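Local coordinates for protein putative Zn-dependent exopeptidase (Bacteroides vulgatus ATCC 8482, PDB 3GUX) that probably acts as a zinc-dependent aminopeptidase of peptidase family M28, removing residues from the N terminus of peptides, at residues Q34-F39 and G53-G58; K231-L236 and G303-D308. One frame throughout, in Å; residues are numbered along the deposited sequence.

Contact 1 of 2, residues Q34-F39 and G53-G58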
loop_
_atom_site.group_PDB
_atom_site.type_symbol
_atom_site.label_atom_id
_atom_site.label_comp_id
_atom_site.label_asym_id
_atom_site.label_seq_id
_atom_site.Cartn_x
_atom_site.Cartn_y
_atom_site.Cartn_z
ATOM N N GLN A 34 -0.623 14.133 6.964
ATOM C CA GLN A 34 -0.171 15.144 7.904
ATOM C C GLN A 34 -0.139 14.608 9.360
ATOM O O GLN A 34 0.786 14.902 10.103
ATOM C CB GLN A 34 -1.045 16.388 7.768
ATOM C CG GLN A 34 -0.652 17.524 8.715
ATOM C CD GLN A 34 0.700 18.087 8.387
ATOM O OE1 GLN A 34 0.870 18.713 7.344
ATOM N NE2 GLN A 34 1.684 17.847 9.259
ATOM N N VAL A 35 -1.136 13.812 9.753
ATOM C CA VAL A 35 -1.160 13.244 11.120
ATOM C C VAL A 35 0.013 12.288 11.353
ATOM O O VAL A 35 0.549 12.223 12.450
ATOM C CB VAL A 35 -2.504 12.515 11.417
ATOM C CG1 VAL A 35 -2.416 11.747 12.717
ATOM C CG2 VAL A 35 -3.676 13.522 11.425
ATOM N N GLN A 36 0.421 11.556 10.316
ATOM C CA GLN A 36 1.570 10.669 10.456
ATOM C C GLN A 36 2.833 11.486 10.588
ATOM O O GLN A 36 3.664 11.217 11.456
ATOM C CB GLN A 36 1.730 9.732 9.256
ATOM C CG GLN A 36 0.600 8.717 9.099
ATOM C CD GLN A 36 0.693 8.027 7.755
ATOM O OE1 GLN A 36 1.512 7.128 7.576
ATOM N NE2 GLN A 36 -0.095 8.487 6.789
ATOM N N ALA A 37 2.937 12.499 9.734
ATOM C CA ALA A 37 4.081 13.375 9.725
ATOM C C ALA A 37 4.232 14.092 11.062
ATOM O O ALA A 37 5.343 14.320 11.481
ATOM C CB ALA A 37 3.964 14.375 8.593
ATOM N N ASP A 38 3.135 14.394 11.741
ATOM C CA ASP A 38 3.199 15.119 13.017
ATOM C C ASP A 38 3.783 14.313 14.148
ATOM O O ASP A 38 4.177 14.916 15.161
ATOM C CB ASP A 38 1.816 15.661 13.433
ATOM C CG ASP A 38 1.390 16.888 12.605
ATOM O OD1 ASP A 38 2.230 17.467 11.884
ATOM O OD2 ASP A 38 0.217 17.285 12.698
ATOM N N PHE A 39 3.895 12.987 14.001
ATOM C CA PHE A 39 4.549 12.199 15.045
ATOM C C PHE A 39 6.040 12.377 14.995
ATOM O O PHE A 39 6.711 11.963 15.925
ATOM C CB PHE A 39 4.263 10.710 14.924
ATOM C CG PHE A 39 2.859 10.355 15.191
ATOM C CD1 PHE A 39 2.356 10.417 16.469
ATOM C CD2 PHE A 39 2.047 9.928 14.184
ATOM C CE1 PHE A 39 1.056 10.088 16.713
ATOM C CE2 PHE A 39 0.729 9.599 14.434
ATOM C CZ PHE A 39 0.248 9.674 15.703
ATOM N N GLY A 53 2.114 3.797 14.987
ATOM C CA GLY A 53 1.530 2.433 14.817
ATOM C C GLY A 53 0.171 2.268 15.491
ATOM O O GLY A 53 -0.778 1.675 14.920
ATOM N N GLU A 54 0.058 2.820 16.692
ATOM C CA GLU A 54 -1.202 2.792 17.423
ATOM C C GLU A 54 -2.259 3.585 16.643
ATOM O O GLU A 54 -3.394 3.123 16.498
ATOM C CB GLU A 54 -1.027 3.346 18.841
ATOM C CG GLU A 54 -0.108 2.501 19.723
ATOM C CD GLU A 54 0.270 3.183 21.032
ATOM O OE1 GLU A 54 -0.441 4.132 21.432
ATOM O OE2 GLU A 54 1.259 2.754 21.684
ATOM N N TYR A 55 -1.884 4.767 16.144
ATOM C CA TYR A 55 -2.791 5.600 15.339
ATOM C C TYR A 55 -3.328 4.841 14.123
ATOM O O TYR A 55 -4.532 4.836 13.887
ATOM C CB TYR A 55 -2.108 6.913 14.888
ATOM C CG TYR A 55 -2.875 7.671 13.797
ATOM C CD1 TYR A 55 -4.008 8.417 14.097
ATOM C CD2 TYR A 55 -2.440 7.646 12.462
ATOM C CE1 TYR A 55 -4.702 9.120 13.082
ATOM C CE2 TYR A 55 -3.095 8.328 11.477
ATOM C CZ TYR A 55 -4.235 9.051 11.785
ATOM O OH TYR A 55 -4.878 9.715 10.783
ATOM N N LEU A 56 -2.441 4.177 13.384
ATOM C CA LEU A 56 -2.827 3.435 12.178
ATOM C C LEU A 56 -3.716 2.226 12.480
ATOM O O LEU A 56 -4.716 1.994 11.791
ATOM C CB LEU A 56 -1.583 2.993 11.388
ATOM C CG LEU A 56 -0.736 4.105 10.800
ATOM C CD1 LEU A 56 0.478 3.522 10.127
ATOM C CD2 LEU A 56 -1.624 4.907 9.803
ATOM N N ALA A 57 -3.349 1.452 13.495
ATOM C CA ALA A 57 -4.188 0.333 13.911
ATOM C C ALA A 57 -5.573 0.852 14.272
ATOM O O ALA A 57 -6.587 0.294 13.831
ATOM C CB ALA A 57 -3.590 -0.368 15.096
ATOM N N GLY A 58 -5.607 1.929 15.055
ATOM C CA GLY A 58 -6.866 2.532 15.489
ATOM C C GLY A 58 -7.752 2.975 14.355
ATOM O O GLY A 58 -8.985 2.758 14.360
#
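V35 lays its CG1 methyl over one face of the Y55 ring, 3.6 Å from the ring centroid and 20° off the normal, which meets the criteria for a CH-pi contact. The methyl sits toward the rim rather than over the middle, with its shortest approach, 3.4 Å, to Y55 CZ. Y55 CG is anti to its backbone N (chi1 167°), which starts the side chain toward helix 26-37. At the root of the same side chain, F39 CZ touches Y55 CB at 3.7 Å; the two ring planes are inclined by 55° with centroids 6.0 Å apart, an oblique pairing. On the buried side, Q36 CD and L56 CD2 meet more distantly, at 4.4 Å. There L56 also rests on V134 and L138 of helix 131-146, while Q36 NE2 donates to the carbonyls of Y32 and A131. The amide of Q36 thus spends its N-H groups on partners outside the pair. What joins the two segments is apolar and aromatic contact, which implies cohesion through shape and burial rather than directional polar bonds.

Contact 2 of 2, residues K231-L236 and G303-D308; sequences KKAHEL and GQTVMD
T305 and A233 mark the tight part of this contact: their CA atoms are 5.2 Å apart, where helices 231-236 and 303-308 cross at 115° with axes 9.0 Å apart. T305 OG1 lies 3.5 Å from A233 CB, yet its hydrogen bond goes to A301 O in its own helix, so the hydroxyl meets the alanine only by van der Waals contact. L236 widens the close zone by setting CD1 3.7 Å from T305 CA, with both methyls against the D308 carboxylate. At the K232 end aliphatic packing continues, but a water meets the polar end of the lysine. K232 CD passes D308 CB at 3.6 Å; bends at chi2 and chi3 (64° and 71°) fold CD and CE past D308, and NZ beyond them donates to the water at 2.8 Å. A link from that water to D308 is too short to be trusted. D308 is held on both oxygens: Q304 NE2 reaches OD2 at 3.1 Å, on the syn side but tilted out of the carboxylate plane, and A21 N binds OD1. An alanine at D308 would probably leave A21 N without this acceptor, release one tie on the Q304 amide and open a gap beside the L236 methyls. Beyond the crossing, V306 and M307 pack on I140 of helix 131-146, in keeping with the helices flanking the mixed sheet of the phosphorylase/hydrolase-like fold.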
loop_
_atom_site.group_PDB
_atom_site.type_symbol
_atom_site.label_atom_id
_atom_site.label_comp_id
_atom_site.label_asym_id
_atom_site.label_seq_id
_atom_site.Cartn_x
_atom_site.Cartn_y
_atom_site.Cartn_z
ATOM N N LYS A 231 -4.276 1.493 -17.541
ATOM C CA LYS A 231 -5.428 1.640 -18.429
ATOM C C LYS A 231 -6.514 2.457 -17.773
ATOM O O LYS A 231 -7.022 3.404 -18.356
ATOM C CB LYS A 231 -6.017 0.258 -18.829
ATOM C CG LYS A 231 -7.162 0.275 -19.828
ATOM C CD LYS A 231 -7.689 -1.166 -20.133
ATOM C CE LYS A 231 -8.997 -1.100 -20.965
ATOM N NZ LYS A 231 -9.695 -2.398 -20.991
ATOM N N LYS A 232 -6.856 2.099 -16.540
ATOM C CA LYS A 232 -7.926 2.793 -15.826
ATOM C C LYS A 232 -7.579 4.242 -15.555
ATOM O O LYS A 232 -8.423 5.121 -15.693
ATOM C CB LYS A 232 -8.266 2.076 -14.519
ATOM C CG LYS A 232 -9.447 2.713 -13.732
ATOM C CD LYS A 232 -10.768 2.673 -14.446
ATOM C CE LYS A 232 -11.362 1.286 -14.543
ATOM N NZ LYS A 232 -12.718 1.415 -15.171
ATOM N N ALA A 233 -6.337 4.489 -15.198
ATOM C CA ALA A 233 -5.867 5.825 -14.908
ATOM C C ALA A 233 -6.089 6.736 -16.124
ATOM O O ALA A 233 -6.603 7.858 -15.998
ATOM C CB ALA A 233 -4.419 5.778 -14.515
ATOM N N HIS A 234 -5.721 6.234 -17.292
ATOM C CA HIS A 234 -5.907 6.994 -18.547
ATOM C C HIS A 234 -7.364 7.260 -18.861
ATOM O O HIS A 234 -7.711 8.398 -19.136
ATOM C CB HIS A 234 -5.173 6.346 -19.699
ATOM C CG HIS A 234 -3.714 6.671 -19.705
ATOM N ND1 HIS A 234 -3.131 7.460 -20.674
ATOM C CD2 HIS A 234 -2.731 6.366 -18.824
ATOM C CE1 HIS A 234 -1.844 7.598 -20.409
ATOM N NE2 HIS A 234 -1.577 6.952 -19.284
ATOM N N GLU A 235 -8.195 6.230 -18.747
ATOM C CA GLU A 235 -9.632 6.352 -18.929
ATOM C C GLU A 235 -10.296 7.377 -18.001
ATOM O O GLU A 235 -11.259 8.035 -18.394
ATOM C CB GLU A 235 -10.273 4.985 -18.715
ATOM C CG GLU A 235 -9.952 4.002 -19.818
ATOM C CD GLU A 235 -10.414 2.602 -19.503
ATOM O OE1 GLU A 235 -10.643 2.284 -18.319
ATOM O OE2 GLU A 235 -10.537 1.819 -20.445
ATOM N N LEU A 236 -9.775 7.506 -16.785
ATOM C CA LEU A 236 -10.290 8.459 -15.781
ATOM C C LEU A 236 -9.724 9.867 -15.977
ATOM O O LEU A 236 -10.193 10.801 -15.340
ATOM C CB LEU A 236 -9.954 8.026 -14.355
ATOM C CG LEU A 236 -10.536 6.741 -13.773
ATOM C CD1 LEU A 236 -9.798 6.395 -12.437
ATOM C CD2 LEU A 236 -12.068 6.878 -13.620
ATOM N N GLY A 303 -5.334 7.545 -5.725
ATOM C CA GLY A 303 -6.411 6.985 -4.943
ATOM C C GLY A 303 -7.608 6.630 -5.800
ATOM O O GLY A 303 -8.156 5.527 -5.671
ATOM N N GLN A 304 -8.022 7.527 -6.692
ATOM C CA GLN A 304 -9.218 7.229 -7.511
ATOM C C GLN A 304 -8.981 6.069 -8.468
ATOM O O GLN A 304 -9.908 5.257 -8.726
ATOM C CB GLN A 304 -9.671 8.448 -8.324
ATOM C CG GLN A 304 -11.123 8.328 -8.836
ATOM C CD GLN A 304 -12.088 8.188 -7.683
ATOM O OE1 GLN A 304 -12.111 9.052 -6.806
ATOM N NE2 GLN A 304 -12.882 7.093 -7.665
ATOM N N THR A 305 -7.773 6.018 -9.036
ATOM C CA THR A 305 -7.411 4.950 -9.983
ATOM C C THR A 305 -7.477 3.620 -9.248
ATOM O O THR A 305 -8.094 2.698 -9.738
ATOM C CB THR A 305 -6.016 5.167 -10.609
ATOM O OG1 THR A 305 -6.061 6.316 -11.452
ATOM C CG2 THR A 305 -5.517 3.922 -11.416
ATOM N N VAL A 306 -6.914 3.555 -8.034
ATOM C CA VAL A 306 -6.956 2.318 -7.254
ATOM C C VAL A 306 -8.395 1.910 -6.943
ATOM O O VAL A 306 -8.738 0.748 -7.077
ATOM C CB VAL A 306 -6.071 2.354 -5.972
ATOM C CG1 VAL A 306 -6.304 1.111 -5.087
ATOM C CG2 VAL A 306 -4.612 2.387 -6.354
HETATM N N MSE A 307 -9.247 2.857 -6.616
HETATM C CA MSE A 307 -10.636 2.481 -6.337
HETATM C C MSE A 307 -11.381 2.020 -7.577
HETATM O O MSE A 307 -12.046 0.987 -7.526
HETATM C CB MSE A 307 -11.367 3.612 -5.666
HETATM C CG MSE A 307 -10.621 3.989 -4.452
HETATM SE SE MSE A 307 -11.704 4.874 -3.277
HETATM C CE MSE A 307 -12.197 3.255 -2.440
ATOM N N ASP A 308 -11.243 2.724 -8.694
ATOM C CA ASP A 308 -11.939 2.295 -9.925
ATOM C C ASP A 308 -11.408 0.933 -10.396
ATOM O O ASP A 308 -12.167 0.161 -10.949
ATOM C CB ASP A 308 -11.877 3.354 -11.042
ATOM C CG ASP A 308 -12.950 4.427 -10.899
ATOM O OD1 ASP A 308 -14.046 4.241 -11.462
ATOM O OD2 ASP A 308 -12.696 5.466 -10.267
HETATM O O HOH W 1 -14.411 2.950 -13.474
#

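In the fold
From the N terminus, the chain passes helix 296-311 at A21 before entering helix 26-37. Contact 1 then closes a short connection of 13 residues, pairing helix 26-37 with helix 47-62. Five of the six sheet strands follow before contact 2 opens; its 66-residue loop contains the sixth, edge strand 265-269, together with strand 242-244 and helix 253-260, and ends on helix 296-311 near the C terminus. The two contacts are in series, neither nested nor crossed, with centres 27 Å apart and nearest atoms about 13 Å apart. Helix 131-146 bridges them, touching contact 1 and segment 303-308 of contact 2.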